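Local coordinates for Fe(2+) transporter FeoB (Escherichia coli, PDB 3I8S), which takes up ferrous iron across the inner membrane in a GTP-driven process and is seen here as its cytosolic GTP-binding domain without nucleotide, at residues A[31-34]-A[39-42]; A[53-58]-A[78-83]; A[86-91]-A[164-169]; A[18-21]-A[27-30]; A[109-114]-A[201-206]. One frame throughout, in Å; residues are numbered along the deposited sequence.

Contact 1. Residues A[31-34]-A[39-42]; sequences GNWA and ERKE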
# COMPACT_ATOMS: atom_id res chain seq x y z
N GLY A 31 21.02 -8.75 -2.35
CA GLY A 31 21.94 -7.83 -3.01
C GLY A 31 21.58 -6.48 -2.46
O GLY A 31 21.14 -6.37 -1.33
N ASN A 32 21.85 -5.44 -3.24
CA ASN A 32 21.47 -4.08 -2.88
C ASN A 32 20.54 -3.52 -3.94
O ASN A 32 20.62 -3.94 -5.10
CB ASN A 32 22.68 -3.19 -2.73
CG ASN A 32 23.51 -3.52 -1.50
OD1 ASN A 32 23.43 -4.62 -0.97
ND2 ASN A 32 24.29 -2.57 -1.03
N TRP A 33 19.67 -2.62 -3.53
CA TRP A 33 18.80 -1.91 -4.46
C TRP A 33 19.72 -1.08 -5.36
O TRP A 33 20.71 -0.55 -4.88
CB TRP A 33 17.79 -1.02 -3.72
CG TRP A 33 16.72 -1.80 -3.11
CD1 TRP A 33 16.70 -2.30 -1.85
CD2 TRP A 33 15.55 -2.26 -3.74
NE1 TRP A 33 15.58 -3.06 -1.65
CE2 TRP A 33 14.83 -3.03 -2.80
CE3 TRP A 33 15.01 -2.11 -5.03
CZ2 TRP A 33 13.63 -3.64 -3.09
CZ3 TRP A 33 13.78 -2.68 -5.30
CH2 TRP A 33 13.11 -3.45 -4.33
N ALA A 34 19.43 -1.02 -6.65
CA ALA A 34 20.32 -0.35 -7.62
C ALA A 34 20.64 1.08 -7.19
O ALA A 34 19.72 1.84 -6.91
CB ALA A 34 19.70 -0.33 -9.02
N GLU A 39 19.87 -2.99 1.40
CA GLU A 39 19.72 -4.41 1.02
C GLU A 39 18.41 -4.69 0.29
O GLU A 39 17.33 -4.20 0.68
CB GLU A 39 19.82 -5.30 2.26
CG GLU A 39 19.40 -6.75 2.08
CD GLU A 39 18.94 -7.37 3.38
OE1 GLU A 39 19.77 -8.07 3.99
OE2 GLU A 39 17.77 -7.12 3.82
N ARG A 40 18.51 -5.52 -0.76
CA ARG A 40 17.37 -6.00 -1.52
C ARG A 40 17.35 -7.52 -1.37
O ARG A 40 18.34 -8.17 -1.73
CB ARG A 40 17.48 -5.60 -2.99
CG ARG A 40 16.46 -6.27 -3.87
CD ARG A 40 16.38 -5.71 -5.30
NE ARG A 40 15.37 -6.49 -6.08
CZ ARG A 40 14.71 -6.04 -7.15
NH1 ARG A 40 14.93 -4.83 -7.66
NH2 ARG A 40 13.83 -6.82 -7.75
N LYS A 41 16.31 -8.04 -0.74
CA LYS A 41 16.14 -9.48 -0.54
C LYS A 41 14.99 -9.94 -1.41
O LYS A 41 13.99 -9.25 -1.49
CB LYS A 41 15.72 -9.81 0.92
CG LYS A 41 16.78 -9.72 2.05
CD LYS A 41 16.40 -10.80 3.16
CE LYS A 41 16.60 -10.36 4.63
NZ LYS A 41 17.69 -11.08 5.32
N GLU A 42 15.13 -11.09 -2.04
CA GLU A 42 14.02 -11.72 -2.72
C GLU A 42 14.17 -13.21 -2.65
O GLU A 42 15.23 -13.71 -2.29
CB GLU A 42 13.84 -11.18 -4.13
CG GLU A 42 14.86 -11.42 -5.11
CD GLU A 42 14.45 -10.78 -6.46
OE1 GLU A 42 14.18 -9.54 -6.49
OE2 GLU A 42 14.41 -11.51 -7.45
O HOH W 1 14.67 -5.58 0.08
O HOH W 2 17.45 -3.08 -7.75

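Contact 2. Residues A[53-58]-A[78-83]; sequences TLVDLP and CHYILS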
# COMPACT_ATOMS: atom_id res chain seq x y z
N THR A 53 8.04 -15.24 -7.34
CA THR A 53 9.18 -14.46 -6.86
C THR A 53 8.60 -13.44 -5.94
O THR A 53 7.74 -12.65 -6.34
CB THR A 53 9.95 -13.75 -8.00
OG1 THR A 53 10.52 -14.74 -8.89
CG2 THR A 53 11.08 -12.89 -7.44
N LEU A 54 9.12 -13.43 -4.72
CA LEU A 54 8.72 -12.51 -3.65
C LEU A 54 9.84 -11.54 -3.37
O LEU A 54 10.93 -11.93 -2.99
CB LEU A 54 8.40 -13.32 -2.37
CG LEU A 54 7.79 -12.59 -1.20
CD1 LEU A 54 6.41 -12.05 -1.63
CD2 LEU A 54 7.78 -13.53 0.08
N VAL A 55 9.56 -10.26 -3.57
CA VAL A 55 10.51 -9.18 -3.37
C VAL A 55 10.17 -8.47 -2.07
O VAL A 55 9.05 -7.93 -1.90
CB VAL A 55 10.47 -8.18 -4.57
CG1 VAL A 55 11.47 -7.04 -4.33
CG2 VAL A 55 10.73 -8.90 -5.89
N ASP A 56 11.09 -8.50 -1.14
CA ASP A 56 10.86 -7.93 0.18
C ASP A 56 11.14 -6.43 0.12
O ASP A 56 12.29 -6.04 -0.06
CB ASP A 56 11.79 -8.57 1.20
CG ASP A 56 11.57 -8.04 2.63
OD1 ASP A 56 10.45 -7.68 3.01
OD2 ASP A 56 12.56 -8.04 3.36
N LEU A 57 10.15 -5.60 0.33
CA LEU A 57 10.41 -4.16 0.23
C LEU A 57 10.77 -3.57 1.62
O LEU A 57 10.31 -4.07 2.64
CB LEU A 57 9.20 -3.46 -0.37
CG LEU A 57 8.70 -3.94 -1.72
CD1 LEU A 57 7.55 -3.09 -2.18
CD2 LEU A 57 9.88 -3.97 -2.72
N PRO A 58 11.60 -2.51 1.65
CA PRO A 58 11.97 -1.96 2.96
C PRO A 58 10.73 -1.50 3.71
O PRO A 58 9.76 -1.09 3.09
CB PRO A 58 12.87 -0.77 2.62
CG PRO A 58 13.35 -1.04 1.27
CD PRO A 58 12.24 -1.76 0.56
N CYS A 78 8.18 3.03 -2.82
CA CYS A 78 7.39 3.74 -3.81
C CYS A 78 7.86 3.51 -5.27
O CYS A 78 7.09 3.26 -6.18
CB CYS A 78 7.45 5.22 -3.48
SG CYS A 78 6.37 6.20 -4.47
N HIS A 79 9.16 3.58 -5.48
CA HIS A 79 9.70 3.45 -6.81
C HIS A 79 9.41 2.03 -7.34
O HIS A 79 9.00 1.86 -8.47
CB HIS A 79 11.20 3.71 -6.74
CG HIS A 79 11.91 3.42 -8.02
ND1 HIS A 79 12.46 2.19 -8.30
CD2 HIS A 79 12.10 4.17 -9.11
CE1 HIS A 79 13.01 2.22 -9.49
NE2 HIS A 79 12.81 3.41 -10.01
N TYR A 80 9.59 1.02 -6.51
CA TYR A 80 9.27 -0.35 -6.95
C TYR A 80 7.79 -0.51 -7.31
O TYR A 80 7.41 -1.03 -8.35
CB TYR A 80 9.60 -1.35 -5.87
CG TYR A 80 9.40 -2.77 -6.33
CD1 TYR A 80 10.37 -3.40 -7.11
CD2 TYR A 80 8.24 -3.46 -6.01
CE1 TYR A 80 10.16 -4.72 -7.57
CE2 TYR A 80 8.02 -4.76 -6.44
CZ TYR A 80 9.01 -5.39 -7.19
OH TYR A 80 8.76 -6.68 -7.68
N ILE A 81 6.96 0.02 -6.44
CA ILE A 81 5.52 -0.15 -6.59
C ILE A 81 5.07 0.53 -7.91
O ILE A 81 4.28 -0.04 -8.67
CB ILE A 81 4.79 0.31 -5.26
CG1 ILE A 81 5.33 -0.44 -3.99
CG2 ILE A 81 3.26 0.21 -5.34
CD1 ILE A 81 4.77 -1.82 -3.70
N LEU A 82 5.63 1.71 -8.24
CA LEU A 82 5.30 2.44 -9.48
C LEU A 82 5.96 1.86 -10.74
O LEU A 82 5.63 2.22 -11.85
CB LEU A 82 5.71 3.91 -9.38
CG LEU A 82 4.97 4.84 -8.43
CD1 LEU A 82 5.02 4.39 -7.01
CD2 LEU A 82 5.54 6.24 -8.57
N SER A 83 6.93 0.96 -10.55
CA SER A 83 7.69 0.41 -11.66
C SER A 83 6.86 -0.55 -12.48
O SER A 83 7.15 -0.75 -13.67
CB SER A 83 8.93 -0.36 -11.15
OG SER A 83 8.55 -1.61 -10.62

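Contact 3. Residues A[86-91]-A[164-169]; sequences ADLLIN and DRYKAN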
# COMPACT_ATOMS: atom_id res chain seq x y z
N ALA A 86 5.72 -5.80 -10.26
CA ALA A 86 4.93 -6.73 -9.47
C ALA A 86 3.56 -6.90 -10.12
O ALA A 86 3.00 -5.96 -10.67
CB ALA A 86 4.79 -6.25 -8.06
N ASP A 87 3.09 -8.12 -10.07
CA ASP A 87 1.76 -8.49 -10.49
C ASP A 87 0.74 -8.24 -9.39
O ASP A 87 -0.40 -7.97 -9.67
CB ASP A 87 1.76 -9.97 -10.86
CG ASP A 87 2.66 -10.28 -12.03
OD1 ASP A 87 2.40 -9.69 -13.08
OD2 ASP A 87 3.63 -11.04 -11.91
N LEU A 88 1.20 -8.33 -8.14
CA LEU A 88 0.42 -7.98 -6.97
C LEU A 88 1.32 -7.74 -5.80
O LEU A 88 2.51 -8.07 -5.85
CB LEU A 88 -0.58 -9.06 -6.60
CG LEU A 88 -0.06 -10.38 -6.09
CD1 LEU A 88 -1.11 -11.03 -5.18
CD2 LEU A 88 0.25 -11.21 -7.30
N LEU A 89 0.72 -7.24 -4.72
CA LEU A 89 1.41 -6.92 -3.48
C LEU A 89 0.74 -7.67 -2.34
O LEU A 89 -0.49 -7.88 -2.36
CB LEU A 89 1.28 -5.44 -3.17
CG LEU A 89 1.80 -4.47 -4.18
CD1 LEU A 89 1.47 -3.06 -3.64
CD2 LEU A 89 3.28 -4.75 -4.34
N ILE A 90 1.53 -8.13 -1.39
CA ILE A 90 1.02 -8.63 -0.11
C ILE A 90 1.42 -7.58 0.87
O ILE A 90 2.62 -7.27 1.05
CB ILE A 90 1.58 -10.02 0.31
CG1 ILE A 90 1.09 -11.06 -0.71
CG2 ILE A 90 1.11 -10.38 1.76
CD1 ILE A 90 1.76 -12.37 -0.56
N ASN A 91 0.41 -6.99 1.48
CA ASN A 91 0.57 -5.93 2.44
C ASN A 91 0.42 -6.48 3.83
O ASN A 91 -0.68 -6.85 4.21
CB ASN A 91 -0.43 -4.81 2.16
CG ASN A 91 -0.40 -3.68 3.19
OD1 ASN A 91 0.64 -3.34 3.83
ND2 ASN A 91 -1.55 -3.06 3.33
N ASP A 164 -3.51 -17.62 -5.37
CA ASP A 164 -4.06 -18.35 -6.52
C ASP A 164 -5.42 -17.81 -7.04
O ASP A 164 -5.93 -18.18 -8.11
CB ASP A 164 -4.14 -19.85 -6.24
CG ASP A 164 -2.79 -20.53 -6.31
OD1 ASP A 164 -2.70 -21.67 -5.87
OD2 ASP A 164 -1.83 -19.93 -6.82
N ARG A 165 -6.03 -16.97 -6.24
CA ARG A 165 -7.25 -16.31 -6.58
C ARG A 165 -7.13 -14.79 -6.79
O ARG A 165 -8.16 -14.11 -6.86
CB ARG A 165 -8.23 -16.57 -5.46
CG ARG A 165 -8.61 -17.99 -5.37
CD ARG A 165 -9.63 -18.17 -4.26
NE ARG A 165 -10.16 -19.50 -4.35
CZ ARG A 165 -10.90 -20.08 -3.41
NH1 ARG A 165 -11.20 -19.43 -2.29
NH2 ARG A 165 -11.29 -21.31 -3.61
N TYR A 166 -5.93 -14.27 -6.94
CA TYR A 166 -5.83 -12.81 -6.84
C TYR A 166 -6.50 -12.14 -8.06
O TYR A 166 -6.61 -12.69 -9.12
CB TYR A 166 -4.40 -12.33 -6.64
CG TYR A 166 -3.71 -12.02 -7.91
CD1 TYR A 166 -3.07 -13.02 -8.63
CD2 TYR A 166 -3.71 -10.72 -8.43
CE1 TYR A 166 -2.43 -12.74 -9.82
CE2 TYR A 166 -3.05 -10.43 -9.62
CZ TYR A 166 -2.42 -11.45 -10.31
OH TYR A 166 -1.78 -11.18 -11.50
N LYS A 167 -7.02 -10.96 -7.79
CA LYS A 167 -7.84 -10.22 -8.71
C LYS A 167 -7.66 -8.74 -8.46
O LYS A 167 -7.05 -8.34 -7.48
CB LYS A 167 -9.32 -10.60 -8.49
CG LYS A 167 -9.73 -10.38 -7.00
CD LYS A 167 -11.13 -10.80 -6.63
CE LYS A 167 -11.28 -10.80 -5.09
NZ LYS A 167 -12.61 -11.38 -4.77
N ALA A 168 -8.29 -7.91 -9.30
CA ALA A 168 -8.23 -6.50 -9.09
C ALA A 168 -8.96 -6.18 -7.78
O ALA A 168 -9.97 -6.82 -7.44
CB ALA A 168 -8.88 -5.79 -10.27
N ASN A 169 -8.49 -5.16 -7.09
CA ASN A 169 -9.19 -4.66 -5.93
C ASN A 169 -10.52 -4.10 -6.37
O ASN A 169 -10.68 -3.67 -7.51
CB ASN A 169 -8.40 -3.57 -5.27
CG ASN A 169 -6.93 -3.95 -5.06
OD1 ASN A 169 -6.59 -5.11 -4.87
ND2 ASN A 169 -6.08 -2.97 -5.11
O HOH W 3 -1.59 -8.07 -11.99

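Contact 4. Residues A[18-21]-A[27-30]; sequences TLFN and RQRV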
# COMPACT_ATOMS: atom_id res chain seq x y z
N THR A 18 9.47 -11.94 9.13
CA THR A 18 9.22 -13.33 9.50
C THR A 18 8.36 -14.03 8.43
O THR A 18 8.65 -15.20 8.11
CB THR A 18 8.58 -13.48 10.87
OG1 THR A 18 7.35 -12.75 10.87
CG2 THR A 18 9.55 -12.96 11.97
N LEU A 19 7.38 -13.32 7.88
CA LEU A 19 6.54 -13.86 6.79
C LEU A 19 7.40 -14.19 5.57
O LEU A 19 7.26 -15.24 4.95
CB LEU A 19 5.37 -12.95 6.41
CG LEU A 19 4.43 -13.49 5.32
CD1 LEU A 19 3.95 -14.98 5.66
CD2 LEU A 19 3.24 -12.53 5.09
N PHE A 20 8.28 -13.27 5.22
CA PHE A 20 9.20 -13.46 4.10
C PHE A 20 9.99 -14.75 4.30
O PHE A 20 10.04 -15.59 3.40
CB PHE A 20 10.18 -12.28 3.99
CG PHE A 20 11.13 -12.43 2.85
CD1 PHE A 20 10.69 -12.16 1.55
CD2 PHE A 20 12.39 -12.90 3.04
CE1 PHE A 20 11.54 -12.32 0.47
CE2 PHE A 20 13.27 -13.06 1.94
CZ PHE A 20 12.82 -12.77 0.65
N ASN A 21 10.58 -14.89 5.48
CA ASN A 21 11.40 -16.05 5.80
C ASN A 21 10.59 -17.36 5.81
O ASN A 21 11.05 -18.39 5.34
CB ASN A 21 12.11 -15.83 7.13
CG ASN A 21 13.23 -14.85 7.01
OD1 ASN A 21 13.79 -14.68 5.93
ND2 ASN A 21 13.61 -14.22 8.14
N ARG A 27 15.40 -20.46 0.00
CA ARG A 27 15.36 -20.02 -1.40
C ARG A 27 15.32 -18.49 -1.47
O ARG A 27 14.33 -17.90 -1.84
CB ARG A 27 14.14 -20.60 -2.11
CG ARG A 27 14.03 -22.12 -1.97
CD ARG A 27 12.71 -22.61 -2.53
NE ARG A 27 11.52 -22.04 -1.89
CZ ARG A 27 11.07 -22.37 -0.69
NH1 ARG A 27 11.71 -23.26 0.07
NH2 ARG A 27 9.97 -21.82 -0.24
N GLN A 28 16.39 -17.86 -1.06
CA GLN A 28 16.43 -16.41 -1.06
C GLN A 28 17.79 -15.92 -1.50
O GLN A 28 18.80 -16.60 -1.33
CB GLN A 28 16.07 -15.76 0.30
CG GLN A 28 15.98 -16.60 1.53
CD GLN A 28 15.60 -15.75 2.76
OE1 GLN A 28 16.28 -14.77 3.08
NE2 GLN A 28 14.53 -16.12 3.44
N ARG A 29 17.81 -14.72 -2.05
CA ARG A 29 19.06 -14.06 -2.37
C ARG A 29 19.08 -12.64 -1.82
O ARG A 29 18.05 -12.03 -1.63
CB ARG A 29 19.26 -14.04 -3.88
CG ARG A 29 18.30 -13.19 -4.64
CD ARG A 29 18.70 -13.10 -6.10
NE ARG A 29 17.52 -12.97 -6.94
CZ ARG A 29 17.50 -13.14 -8.26
NH1 ARG A 29 18.60 -13.45 -8.94
NH2 ARG A 29 16.35 -13.01 -8.92
N VAL A 30 20.28 -12.12 -1.59
CA VAL A 30 20.41 -10.75 -1.14
C VAL A 30 21.39 -9.99 -2.05
O VAL A 30 22.45 -10.50 -2.46
CB VAL A 30 20.87 -10.69 0.34
CG1 VAL A 30 20.95 -9.27 0.82
CG2 VAL A 30 19.91 -11.47 1.26
O HOH W 4 16.10 -13.41 5.34

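Contact 5. Residues A[109-114]-A[201-206]; sequences LELGIP and RRWLGL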
# COMPACT_ATOMS: atom_id res chain seq x y z
N LEU A 109 -3.92 0.95 -2.20
CA LEU A 109 -5.24 0.76 -2.81
C LEU A 109 -5.60 1.92 -3.76
O LEU A 109 -6.20 1.71 -4.82
CB LEU A 109 -6.28 0.62 -1.67
CG LEU A 109 -6.13 -0.65 -0.83
CD1 LEU A 109 -7.08 -0.62 0.39
CD2 LEU A 109 -6.36 -1.87 -1.69
N GLU A 110 -5.21 3.13 -3.39
CA GLU A 110 -5.43 4.29 -4.24
C GLU A 110 -4.63 4.24 -5.56
O GLU A 110 -5.08 4.77 -6.59
CB GLU A 110 -5.11 5.58 -3.51
CG GLU A 110 -6.08 5.94 -2.46
CD GLU A 110 -5.98 7.40 -2.10
OE1 GLU A 110 -4.91 7.84 -1.60
OE2 GLU A 110 -6.95 8.10 -2.36
N LEU A 111 -3.47 3.59 -5.53
CA LEU A 111 -2.68 3.35 -6.75
C LEU A 111 -3.32 2.27 -7.62
O LEU A 111 -3.04 2.15 -8.83
CB LEU A 111 -1.24 2.94 -6.38
CG LEU A 111 -0.38 4.14 -6.01
CD1 LEU A 111 0.89 3.65 -5.29
CD2 LEU A 111 -0.08 4.92 -7.29
N GLY A 112 -4.18 1.48 -7.00
CA GLY A 112 -4.93 0.49 -7.73
C GLY A 112 -4.17 -0.80 -7.99
O GLY A 112 -4.60 -1.60 -8.82
N ILE A 113 -3.04 -1.01 -7.31
CA ILE A 113 -2.26 -2.23 -7.56
C ILE A 113 -2.97 -3.40 -6.84
O ILE A 113 -3.40 -3.19 -5.70
CB ILE A 113 -0.81 -2.20 -6.96
CG1 ILE A 113 -0.12 -0.84 -7.07
CG2 ILE A 113 -0.01 -3.36 -7.57
CD1 ILE A 113 0.09 -0.36 -8.42
N PRO A 114 -3.15 -4.58 -7.50
CA PRO A 114 -3.80 -5.70 -6.82
C PRO A 114 -3.08 -6.02 -5.51
O PRO A 114 -1.86 -6.12 -5.51
CB PRO A 114 -3.66 -6.84 -7.81
CG PRO A 114 -3.67 -6.15 -9.10
CD PRO A 114 -2.85 -4.95 -8.90
N ARG A 201 -1.63 8.18 -12.37
CA ARG A 201 -1.50 9.59 -12.71
C ARG A 201 -2.32 10.45 -11.73
O ARG A 201 -1.85 11.46 -11.23
CB ARG A 201 -1.92 9.82 -14.16
CG ARG A 201 -0.76 9.47 -15.16
CD ARG A 201 -1.06 9.84 -16.58
NE ARG A 201 -2.00 8.94 -17.22
CZ ARG A 201 -3.22 9.28 -17.65
NH1 ARG A 201 -3.66 10.51 -17.55
NH2 ARG A 201 -3.99 8.36 -18.22
N ARG A 202 -3.52 10.03 -11.42
CA ARG A 202 -4.33 10.77 -10.48
C ARG A 202 -3.76 10.78 -9.04
O ARG A 202 -3.82 11.78 -8.34
CB ARG A 202 -5.75 10.22 -10.50
CG ARG A 202 -6.43 10.55 -11.82
CD ARG A 202 -7.85 10.01 -11.84
NE ARG A 202 -8.60 10.56 -12.97
CZ ARG A 202 -9.80 10.11 -13.35
NH1 ARG A 202 -10.36 9.09 -12.73
NH2 ARG A 202 -10.44 10.68 -14.36
N TRP A 203 -3.22 9.65 -8.63
CA TRP A 203 -2.56 9.53 -7.33
C TRP A 203 -1.34 10.46 -7.31
O TRP A 203 -1.13 11.17 -6.34
CB TRP A 203 -2.11 8.10 -7.13
CG TRP A 203 -1.50 7.84 -5.81
CD1 TRP A 203 -2.16 7.57 -4.63
CD2 TRP A 203 -0.10 7.82 -5.49
NE1 TRP A 203 -1.25 7.39 -3.60
CE2 TRP A 203 0.01 7.53 -4.10
CE3 TRP A 203 1.07 8.04 -6.23
CZ2 TRP A 203 1.26 7.43 -3.46
CZ3 TRP A 203 2.29 7.95 -5.59
CH2 TRP A 203 2.37 7.64 -4.22
N LEU A 204 -0.55 10.41 -8.35
CA LEU A 204 0.60 11.32 -8.47
C LEU A 204 0.18 12.79 -8.38
O LEU A 204 0.86 13.58 -7.73
CB LEU A 204 1.37 11.04 -9.75
CG LEU A 204 2.22 9.78 -9.80
CD1 LEU A 204 2.68 9.56 -11.24
CD2 LEU A 204 3.41 9.77 -8.81
N GLY A 205 -0.91 13.16 -9.06
CA GLY A 205 -1.45 14.51 -8.97
C GLY A 205 -1.70 14.95 -7.54
O GLY A 205 -1.31 16.06 -7.14
N LEU A 206 -2.37 14.08 -6.78
CA LEU A 206 -2.71 14.37 -5.38
C LEU A 206 -1.44 14.43 -4.52
O LEU A 206 -1.30 15.31 -3.67
CB LEU A 206 -3.67 13.32 -4.83
CG LEU A 206 -5.17 13.56 -4.94
CD1 LEU A 206 -5.91 12.53 -4.10
CD2 LEU A 206 -5.56 14.99 -4.52

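Contact 1. Residues A[31-34]-A[39-42]
One face of the Trp33 indole carries the aliphatic chain of Arg40. Arg40 CB sits over the five-membered ring of Trp33, 3.5 Å from its centroid in a CH-pi contact, and Arg40 CD lies 3.7 Å above the middle of the indole plane. The guanidinium continues past the six-membered ring as an off-centre cation-pi pair, with Arg40 CZ 4.5 Å from the Trp33 centroid and the two planes 34° apart. The Arg40 chain, extended from CG to NE, runs straight across the indole. In the guanidinium plane Glu42 OE1 is salt-bridged to Arg40 NH2 at 3.0 Å and weakly bonded by NE, which helps hold the group's rotation. Glu39 O lies at the indole edge near Trp33 NE1, and one water accepts from NE1 and Lys41 N. Gly31 and Arg40 form an antiparallel hydrogen-bonded pair, Gly31 N to Arg40 O and Arg40 N to Gly31 O both 2.8 Å. Glu39 belongs to a predicted GTP-binding loop. The segments form the loop end of the hairpin of strands 28-32 and 39-46, at the sheet margin, where Trp33 also packs on Val55 of strand 51-56 and on Leu57.

Contact 2. Residues A[53-58]-A[78-83]
Apolar contact with an aromatic face dominates between Leu57 and Tyr80. CD2 of Leu57 stands over one face of the Tyr80 phenol ring, 4.1 Å from its centroid and 28° off the normal, a CH-pi contact displaced toward the CG and CD2 side; its nearest ring atom is Tyr80 CD2 at 3.7 Å. The two side chains meet at about a right angle. Tyr80 CG is anti to the backbone N (chi1 -175°), which sends the ring from helix 72-83 toward the strand.

Further apolar packing comes from two more pairs. The other methyl of Leu57, CD1, meets Ile81 CD1 at 3.4 Å; Ile81 was modelled in two conformers, so the closeness is doubtful. Val55 takes the hydroxyl end of the ring: CG1 lies over the same face as Leu57 CD2, while Val55 CG2 approaches Tyr80 OH to 3.5 Å.

Within 78-83, Tyr80 O accepts from both Ser83 N and Ser83 OG, the hydroxyl at 2.6 Å and on a carbonyl lone pair.

Outside the pair, Leu57 O accepts a hydrogen bond from Lys16 NZ of the P-loop. Asp56, Leu57 and Pro58 belong to a predicted GTP-binding stretch, the DxxG (G3) motif of P-loop GTPases. The contact thus packs the end of the G3 strand against the helix that follows the region corresponding to switch II in related GTPases.

Contact 3. Residues A[86-91]-A[164-169]
The backbones of Leu88, at the start of strand 88-94, and Tyr166, in the irregular stretch after helix 154-164, pass 7.9 Å apart between CA atoms, so side chains make most of the contact. Leu88 CD2 sits almost exactly over the centre of the Tyr166 ring, 3.8 Å from the centroid and only 3° off the normal, a CH-pi contact with nearly equal distances to all the ring carbons. The other methyl, Leu88 CD1, reaches the root of the tyrosine, 3.8 Å from Tyr166 CB, so the leucine fork covers both ring and stem. Its CG stands between the backbone N and the carbonyl carbon (chi1 67°), a setting that turns both methyls to the tyrosine.

Toward the hydroxyl end, Asp87 O comes obliquely to Tyr166 CE2 at 3.6 Å, and Asp87 CB lies 3.8 Å from Tyr166 OH. A water in the plane of the ring, at its edge, links the two polar atoms: it donates to Asp87 O at 2.6 Å and is hydrogen-bonded to Tyr166 OH at 3.2 Å. The carboxylate of Asp87 is engaged by Thr5 N instead.

This loop of the GTPase domain thereby covers the start of strand 88-94, which lies between strands 4-10 and 115-120. Leu88 also packs on Ile6 and Ile116 from those strands, and Pro114 touches both Leu88 and Tyr166.

Contact 4. Residues A[18-21]-A[27-30]
Asn21 on helix 16-24 and Gln28 at the start of strand 28-32 have CA atoms 8.5 Å apart, a gap bridged by their amide side chains. Gln28 NE2 donates to Asn21 OD1 over 3.0 Å, and the bond is nearly straight, 174° at the hydrogen. The acceptor lies in the plane of the Gln28 amide, whereas the donor is tilted 19° from the Asn21 carbonyl plane; the two amides are turned slightly against each other. A water closes a small ring on the same pair by donating to Asn21 OD1 at 2.7 Å and to Gln28 OE1 at 2.6 Å, so Asn21 OD1 is gripped by two donors. Gln28 NE2 also makes weak hydrogen bonds with Thr24 OG1 and Gly25 O.

Helix 16-24 follows the P-loop of this GTPase, whose GTP-binding residues end at Thr17, and strand 28-32 leads toward the predicted second GTP-binding loop. The contact thus spans the turn between the P-loop helix and an edge strand of the sheet.

Phe20 supplies the apolar side. Its ring swings out on the side of CA away from the backbone N, which brings Phe20 CE2 to 3.6 Å from both Gln28 NE2 and Gln28 OE1. OE1 lies in the ring plane at the edge, and ring and amide planes are 72° apart. On strand 51-56, Phe20 touches Leu54 and Asp56.

Contact 5. Residues A[109-114]-A[201-206]
Leu111, in the last turn of helix 98-111, packs on Trp203 of helix 198-210, where the GTPase domain meets the FeoB cytosolic helical domain; a Schellman motif at Gly112 (phi 82°) turns the chain out of the first helix. Leu111 CG stands over the five-membered ring of the Trp203 indole, 3.8 Å from its centroid and 11° off the normal, a CH-pi contact. Leu111 CD2 lies over the same face, offset toward the rim, and presses close to the ring fusion, 3.4 Å from Trp203 CD2 and 3.5 Å from Trp203 CE3. With chi1 at -176° the indole of Trp203 extends from its helix to the end of the other.

Glu110 meets the pyrrole side of the same ring obliquely, with Glu110 CB 3.7 Å from Trp203 CD1. Its carboxylate plane stands almost perpendicular to the indole, and its OE2 is hydrogen-bonded to Tyr177 OH; OE1 forms a long, weak ion pair with Arg248. The aliphatic start of this side chain thus borders the tryptophan while the charged end is occupied beyond it.

The interface is buried and joins two helices distant in sequence. Leu111 also touches Gln200 of helix 198-210 and Leu63 in a loop, while Ile113, just past the helix end, rests on Gln200 as well.

Along the chain contact 4 comes first and leads into contact 1 on strand 28-32; contact 2 follows, and contacts 3 and 5 interleave. Contacts 1 to 4 each reach one sheet of the GTPase domain. Contacts 1 and 2, centred about 10 Å apart, meet where strands 39-46 and 51-56 are neighbours, and Glu42 of contact 1 is salt-bridged to Arg29 of contact 4. Contact 3 touches contact 2 through Leu89 and Ile81, and contact 5 through Asn169 and Ile113. Contacts 4 and 5, about 28 Å apart between centres, lie on opposite sides of the chain's centre. Packing thus runs from the P-loop side through the sheet to the helical domain, with contacts 2 and 5 touching directly through Ile81 and Ile113.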